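Local coordinates for nidogen-1 (Mus musculus, PDB 1GL4), which binds laminin, collagen IV and perlecan in basement membranes, and carries perlecan-binding residues on the G2 beta-barrel held in this fragment, at residues G99-I111 against V256-Y269. Residues are numbered along the deposited sequence; the frame is centred on the assembly and turned at random.
Sequences GYSLLPLAPIGGI and VFVLYNKEERILRY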
loop_
_atom_site.group_PDB
_atom_site.type_symbol
_atom_site.label_atom_id
_atom_site.label_comp_id
_atom_site.label_asym_id
_atom_site.label_seq_id
_atom_site.Cartn_x
_atom_site.Cartn_y
_atom_site.Cartn_z
ATOM N N GLY A 99 -13.044 -0.787 13.992
ATOM C CA GLY A 99 -12.204 -1.698 13.231
ATOM C C GLY A 99 -12.870 -2.510 12.134
ATOM O O GLY A 99 -12.388 -2.541 11.002
ATOM N N TYR A 100 -13.968 -3.184 12.454
ATOM C CA TYR A 100 -14.642 -3.987 11.448
ATOM C C TYR A 100 -15.321 -3.134 10.378
ATOM O O TYR A 100 -15.342 -3.507 9.208
ATOM C CB TYR A 100 -15.656 -4.928 12.109
ATOM C CG TYR A 100 -15.027 -5.893 13.095
ATOM C CD1 TYR A 100 -14.989 -5.604 14.459
ATOM C CD2 TYR A 100 -14.445 -7.085 12.656
ATOM C CE1 TYR A 100 -14.388 -6.477 15.362
ATOM C CE2 TYR A 100 -13.840 -7.963 13.549
ATOM C CZ TYR A 100 -13.818 -7.653 14.902
ATOM O OH TYR A 100 -13.232 -8.522 15.790
ATOM N N SER A 101 -15.853 -1.978 10.767
ATOM C CA SER A 101 -16.525 -1.110 9.804
ATOM C C SER A 101 -15.591 -0.397 8.823
ATOM O O SER A 101 -16.055 0.173 7.841
ATOM C CB SER A 101 -17.398 -0.083 10.533
ATOM O OG SER A 101 -18.490 -0.732 11.169
ATOM N N LEU A 102 -14.287 -0.424 9.087
ATOM C CA LEU A 102 -13.318 0.209 8.190
ATOM C C LEU A 102 -12.737 -0.808 7.197
ATOM O O LEU A 102 -11.987 -0.446 6.284
ATOM C CB LEU A 102 -12.171 0.834 8.993
ATOM C CG LEU A 102 -12.516 1.951 9.986
ATOM C CD1 LEU A 102 -11.267 2.349 10.752
ATOM C CD2 LEU A 102 -13.098 3.143 9.247
ATOM N N LEU A 103 -13.097 -2.078 7.370
ATOM C CA LEU A 103 -12.586 -3.144 6.504
ATOM C C LEU A 103 -12.715 -2.929 4.997
ATOM O O LEU A 103 -11.817 -3.291 4.239
ATOM C CB LEU A 103 -13.224 -4.487 6.883
ATOM C CG LEU A 103 -12.644 -5.158 8.137
ATOM C CD1 LEU A 103 -13.444 -6.404 8.485
ATOM C CD2 LEU A 103 -11.178 -5.514 7.891
ATOM N N PRO A 104 -13.832 -2.346 4.534
ATOM C CA PRO A 104 -13.971 -2.137 3.088
ATOM C C PRO A 104 -13.076 -1.031 2.523
ATOM O O PRO A 104 -12.889 -0.941 1.312
ATOM C CB PRO A 104 -15.453 -1.776 2.925
ATOM C CG PRO A 104 -16.107 -2.353 4.153
ATOM C CD PRO A 104 -15.096 -2.059 5.228
ATOM N N LEU A 105 -12.519 -0.204 3.402
ATOM C CA LEU A 105 -11.703 0.936 2.979
ATOM C C LEU A 105 -10.236 0.679 2.634
ATOM O O LEU A 105 -9.352 1.436 3.043
ATOM C CB LEU A 105 -11.788 2.033 4.042
ATOM C CG LEU A 105 -13.216 2.366 4.496
ATOM C CD1 LEU A 105 -13.177 3.401 5.612
ATOM C CD2 LEU A 105 -14.021 2.878 3.317
ATOM N N ALA A 106 -9.984 -0.365 1.854
ATOM C CA ALA A 106 -8.629 -0.703 1.440
ATOM C C ALA A 106 -7.890 0.473 0.783
ATOM O O ALA A 106 -6.667 0.567 0.885
ATOM C CB ALA A 106 -8.663 -1.893 0.491
ATOM N N PRO A 107 -8.615 1.367 0.078
ATOM C CA PRO A 107 -7.959 2.513 -0.566
ATOM C C PRO A 107 -7.182 3.421 0.391
ATOM O O PRO A 107 -6.422 4.288 -0.048
ATOM C CB PRO A 107 -9.120 3.235 -1.246
ATOM C CG PRO A 107 -10.005 2.099 -1.651
ATOM C CD PRO A 107 -10.007 1.241 -0.397
ATOM N N ILE A 108 -7.381 3.242 1.696
ATOM C CA ILE A 108 -6.637 4.032 2.670
ATOM C C ILE A 108 -5.166 3.670 2.467
ATOM O O ILE A 108 -4.292 4.535 2.485
ATOM C CB ILE A 108 -7.064 3.704 4.124
ATOM C CG1 ILE A 108 -8.405 4.371 4.436
ATOM C CG2 ILE A 108 -6.002 4.179 5.110
ATOM C CD1 ILE A 108 -8.955 4.015 5.815
ATOM N N GLY A 109 -4.906 2.383 2.259
ATOM C CA GLY A 109 -3.551 1.925 2.024
ATOM C C GLY A 109 -3.289 1.825 0.530
ATOM O O GLY A 109 -2.145 1.882 0.082
ATOM N N GLY A 110 -4.365 1.688 -0.239
ATOM C CA GLY A 110 -4.252 1.578 -1.684
ATOM C C GLY A 110 -3.507 2.696 -2.408
ATOM O O GLY A 110 -2.977 2.474 -3.498
ATOM N N ILE A 111 -3.470 3.893 -1.825
ATOM C CA ILE A 111 -2.762 5.010 -2.454
ATOM C C ILE A 111 -1.268 4.686 -2.500
ATOM O O ILE A 111 -0.551 5.122 -3.400
ATOM C CB ILE A 111 -3.002 6.340 -1.674
ATOM C CG1 ILE A 111 -2.326 7.511 -2.391
ATOM C CG2 ILE A 111 -2.477 6.215 -0.254
ATOM C CD1 ILE A 111 -2.941 7.853 -3.738
ATOM N N VAL A 256 -6.272 -8.578 -3.402
ATOM C CA VAL A 256 -6.630 -7.698 -2.296
ATOM C C VAL A 256 -7.029 -8.480 -1.045
ATOM O O VAL A 256 -7.819 -9.422 -1.120
ATOM C CB VAL A 256 -7.801 -6.769 -2.680
ATOM C CG1 VAL A 256 -8.119 -5.820 -1.531
ATOM C CG2 VAL A 256 -7.455 -5.987 -3.932
ATOM N N PHE A 257 -6.470 -8.080 0.098
ATOM C CA PHE A 257 -6.764 -8.712 1.387
ATOM C C PHE A 257 -6.970 -7.629 2.438
ATOM O O PHE A 257 -6.202 -6.668 2.498
ATOM C CB PHE A 257 -5.607 -9.591 1.875
ATOM C CG PHE A 257 -5.416 -10.857 1.097
ATOM C CD1 PHE A 257 -4.728 -10.855 -0.110
ATOM C CD2 PHE A 257 -5.889 -12.067 1.598
ATOM C CE1 PHE A 257 -4.507 -12.042 -0.811
ATOM C CE2 PHE A 257 -5.676 -13.262 0.905
ATOM C CZ PHE A 257 -4.983 -13.248 -0.301
ATOM N N VAL A 258 -7.998 -7.783 3.267
ATOM C CA VAL A 258 -8.253 -6.819 4.334
ATOM C C VAL A 258 -8.517 -7.627 5.601
ATOM O O VAL A 258 -9.122 -8.697 5.545
ATOM C CB VAL A 258 -9.467 -5.894 4.016
ATOM C CG1 VAL A 258 -9.231 -5.159 2.709
ATOM C CG2 VAL A 258 -10.759 -6.705 3.949
ATOM N N LEU A 259 -8.059 -7.126 6.741
ATOM C CA LEU A 259 -8.241 -7.857 7.994
ATOM C C LEU A 259 -8.160 -6.977 9.231
ATOM O O LEU A 259 -7.367 -6.047 9.281
ATOM C CB LEU A 259 -7.172 -8.959 8.094
ATOM C CG LEU A 259 -6.971 -9.762 9.388
ATOM C CD1 LEU A 259 -6.137 -10.997 9.078
ATOM C CD2 LEU A 259 -6.268 -8.916 10.449
ATOM N N TYR A 260 -8.990 -7.268 10.227
ATOM C CA TYR A 260 -8.938 -6.522 11.478
ATOM C C TYR A 260 -8.825 -7.530 12.609
ATOM O O TYR A 260 -9.651 -8.439 12.722
ATOM C CB TYR A 260 -10.184 -5.664 11.708
ATOM C CG TYR A 260 -10.160 -4.988 13.069
ATOM C CD1 TYR A 260 -9.228 -3.984 13.356
ATOM C CD2 TYR A 260 -11.003 -5.416 14.100
ATOM C CE1 TYR A 260 -9.131 -3.430 14.638
ATOM C CE2 TYR A 260 -10.912 -4.873 15.380
ATOM C CZ TYR A 260 -9.974 -3.883 15.642
ATOM O OH TYR A 260 -9.887 -3.355 16.910
ATOM N N ASN A 261 -7.793 -7.379 13.432
ATOM C CA ASN A 261 -7.590 -8.277 14.557
ATOM C C ASN A 261 -7.881 -7.545 15.864
ATOM O O ASN A 261 -7.212 -6.570 16.217
ATOM C CB ASN A 261 -6.160 -8.826 14.563
ATOM C CG ASN A 261 -5.910 -9.772 15.722
ATOM O OD1 ASN A 261 -5.633 -9.344 16.842
ATOM N ND2 ASN A 261 -6.036 -11.066 15.464
ATOM N N LYS A 262 -8.900 -8.028 16.562
ATOM C CA LYS A 262 -9.340 -7.457 17.823
ATOM C C LYS A 262 -8.288 -7.571 18.929
ATOM O O LYS A 262 -8.119 -6.650 19.728
ATOM C CB LYS A 262 -10.631 -8.157 18.259
ATOM C CG LYS A 262 -11.240 -7.622 19.536
ATOM C CD LYS A 262 -12.487 -8.416 19.903
ATOM C CE LYS A 262 -13.177 -7.833 21.127
ATOM N NZ LYS A 262 -12.300 -7.818 22.334
ATOM N N GLU A 263 -7.580 -8.697 18.967
ATOM C CA GLU A 263 -6.562 -8.930 19.990
ATOM C C GLU A 263 -5.440 -7.900 19.993
ATOM O O GLU A 263 -5.073 -7.388 21.049
ATOM C CB GLU A 263 -5.967 -10.334 19.840
ATOM C CG GLU A 263 -6.905 -11.458 20.255
ATOM C CD GLU A 263 -8.210 -11.445 19.484
ATOM O OE1 GLU A 263 -8.167 -11.510 18.235
ATOM O OE2 GLU A 263 -9.279 -11.370 20.128
ATOM N N GLU A 264 -4.886 -7.603 18.822
ATOM C CA GLU A 264 -3.814 -6.621 18.739
ATOM C C GLU A 264 -4.352 -5.270 18.269
ATOM O O GLU A 264 -3.601 -4.307 18.130
ATOM C CB GLU A 264 -2.700 -7.120 17.801
ATOM C CG GLU A 264 -2.079 -8.446 18.254
ATOM C CD GLU A 264 -0.779 -8.799 17.542
ATOM O OE1 GLU A 264 -0.295 -9.932 17.736
ATOM O OE2 GLU A 264 -0.229 -7.956 16.801
ATOM N N ARG A 265 -5.663 -5.206 18.049
ATOM C CA ARG A 265 -6.317 -3.980 17.593
ATOM C C ARG A 265 -5.572 -3.393 16.406
ATOM O O ARG A 265 -5.181 -2.222 16.409
ATOM C CB ARG A 265 -6.377 -2.955 18.724
ATOM C CG ARG A 265 -7.261 -3.367 19.878
ATOM C CD ARG A 265 -7.355 -2.258 20.900
ATOM N NE ARG A 265 -8.371 -2.532 21.908
ATOM C CZ ARG A 265 -8.823 -1.627 22.772
ATOM N NH1 ARG A 265 -8.346 -0.388 22.748
ATOM N NH2 ARG A 265 -9.755 -1.960 23.656
ATOM N N ILE A 266 -5.388 -4.211 15.380
ATOM C CA ILE A 266 -4.668 -3.769 14.202
ATOM C C ILE A 266 -5.459 -4.007 12.928
ATOM O O ILE A 266 -6.073 -5.057 12.747
ATOM C CB ILE A 266 -3.299 -4.484 14.113
ATOM C CG1 ILE A 266 -2.567 -4.069 12.838
ATOM C CG2 ILE A 266 -3.499 -5.991 14.169
ATOM C CD1 ILE A 266 -1.129 -4.553 12.789
ATOM N N LEU A 267 -5.450 -3.004 12.057
ATOM C CA LEU A 267 -6.143 -3.059 10.779
ATOM C C LEU A 267 -5.075 -3.286 9.705
ATOM O O LEU A 267 -4.072 -2.571 9.669
ATOM C CB LEU A 267 -6.867 -1.727 10.555
ATOM C CG LEU A 267 -7.741 -1.459 9.335
ATOM C CD1 LEU A 267 -8.948 -2.393 9.305
ATOM C CD2 LEU A 267 -8.198 -0.002 9.394
ATOM N N ARG A 268 -5.287 -4.278 8.840
ATOM C CA ARG A 268 -4.327 -4.602 7.783
ATOM C C ARG A 268 -4.923 -4.586 6.370
ATOM O O ARG A 268 -6.029 -5.090 6.139
ATOM C CB ARG A 268 -3.702 -5.981 8.056
ATOM C CG ARG A 268 -2.933 -6.087 9.381
ATOM C CD ARG A 268 -2.416 -7.508 9.616
ATOM N NE ARG A 268 -1.599 -7.625 10.826
ATOM C CZ ARG A 268 -0.387 -7.088 10.968
ATOM N NH1 ARG A 268 0.156 -6.396 9.975
ATOM N NH2 ARG A 268 0.285 -7.242 12.103
ATOM N N TYR A 269 -4.182 -3.996 5.432
ATOM C CA TYR A 269 -4.595 -3.908 4.029
ATOM C C TYR A 269 -3.427 -4.346 3.140
ATOM O O TYR A 269 -2.290 -3.929 3.363
ATOM C CB TYR A 269 -4.946 -2.461 3.648
ATOM C CG TYR A 269 -6.087 -1.817 4.403
ATOM C CD1 TYR A 269 -5.945 -0.535 4.937
ATOM C CD2 TYR A 269 -7.335 -2.439 4.510
ATOM C CE1 TYR A 269 -7.010 0.121 5.549
ATOM C CE2 TYR A 269 -8.415 -1.785 5.124
ATOM C CZ TYR A 269 -8.242 -0.508 5.634
ATOM O OH TYR A 269 -9.294 0.168 6.210
#
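Tyr269 OH donates the one hydrogen bond that joins 99-111 to 256-269, reaching Leu102 O at 2.8 Å from above the carbonyl plane, 47° out of it. Leu105 N closes the type I turn 102-105 onto the same oxygen from the opposite face of that plane, so two donors grip it. Two CH-pi contacts set backbone against tyrosine faces: Ala106 CA lies 3.9 Å from the ring centroid of Tyr269, offset toward the rim, and Gly99 CA sits squarely over the ring of Tyr260, 3.6 Å from its centroid. At Gly99 a side chain would run into that ring. With CG anti to the backbone N (chi1 175°), the Tyr260 ring lies against Gly99 and turns its CD2 edge onto the face of Tyr100, a T-shaped stack with planes at 77° and centroids 5.0 Å apart; the Tyr260 hydroxyl is hydrogen-bonded to Ile94 O. Among apolar contacts, Leu103 CD2 enters the strand surface 3.6 Å from Tyr260 N, between Val258 CG2 and Leu267 CD1. Leu267 CD2 meets Leu102 CB, Ala106 CB packs on Val258 CG1, and Ile108 CB approaches the Tyr269 ring obliquely at CE1 (3.9 Å). A phenylalanine at Tyr269 would keep the ring under Ala106 but probably leave Leu102 O without its second donor, weakening the tie between turn and strand. Strands 256-261 and 266-269 form an antiparallel hairpin with a G1 beta bulge at Arg265 and Ile266, opposite Asn261. Its inward side chains meet 99-106 and helix residues Ile108 and Gly109, whereas Phe257, Leu259 and Arg268, a perlecan-binding residue, face outward and touch the chain of another protein: a hairpin of the nidogen G2 beta-barrel wall, packed on the turn and helix that run through the barrel interior.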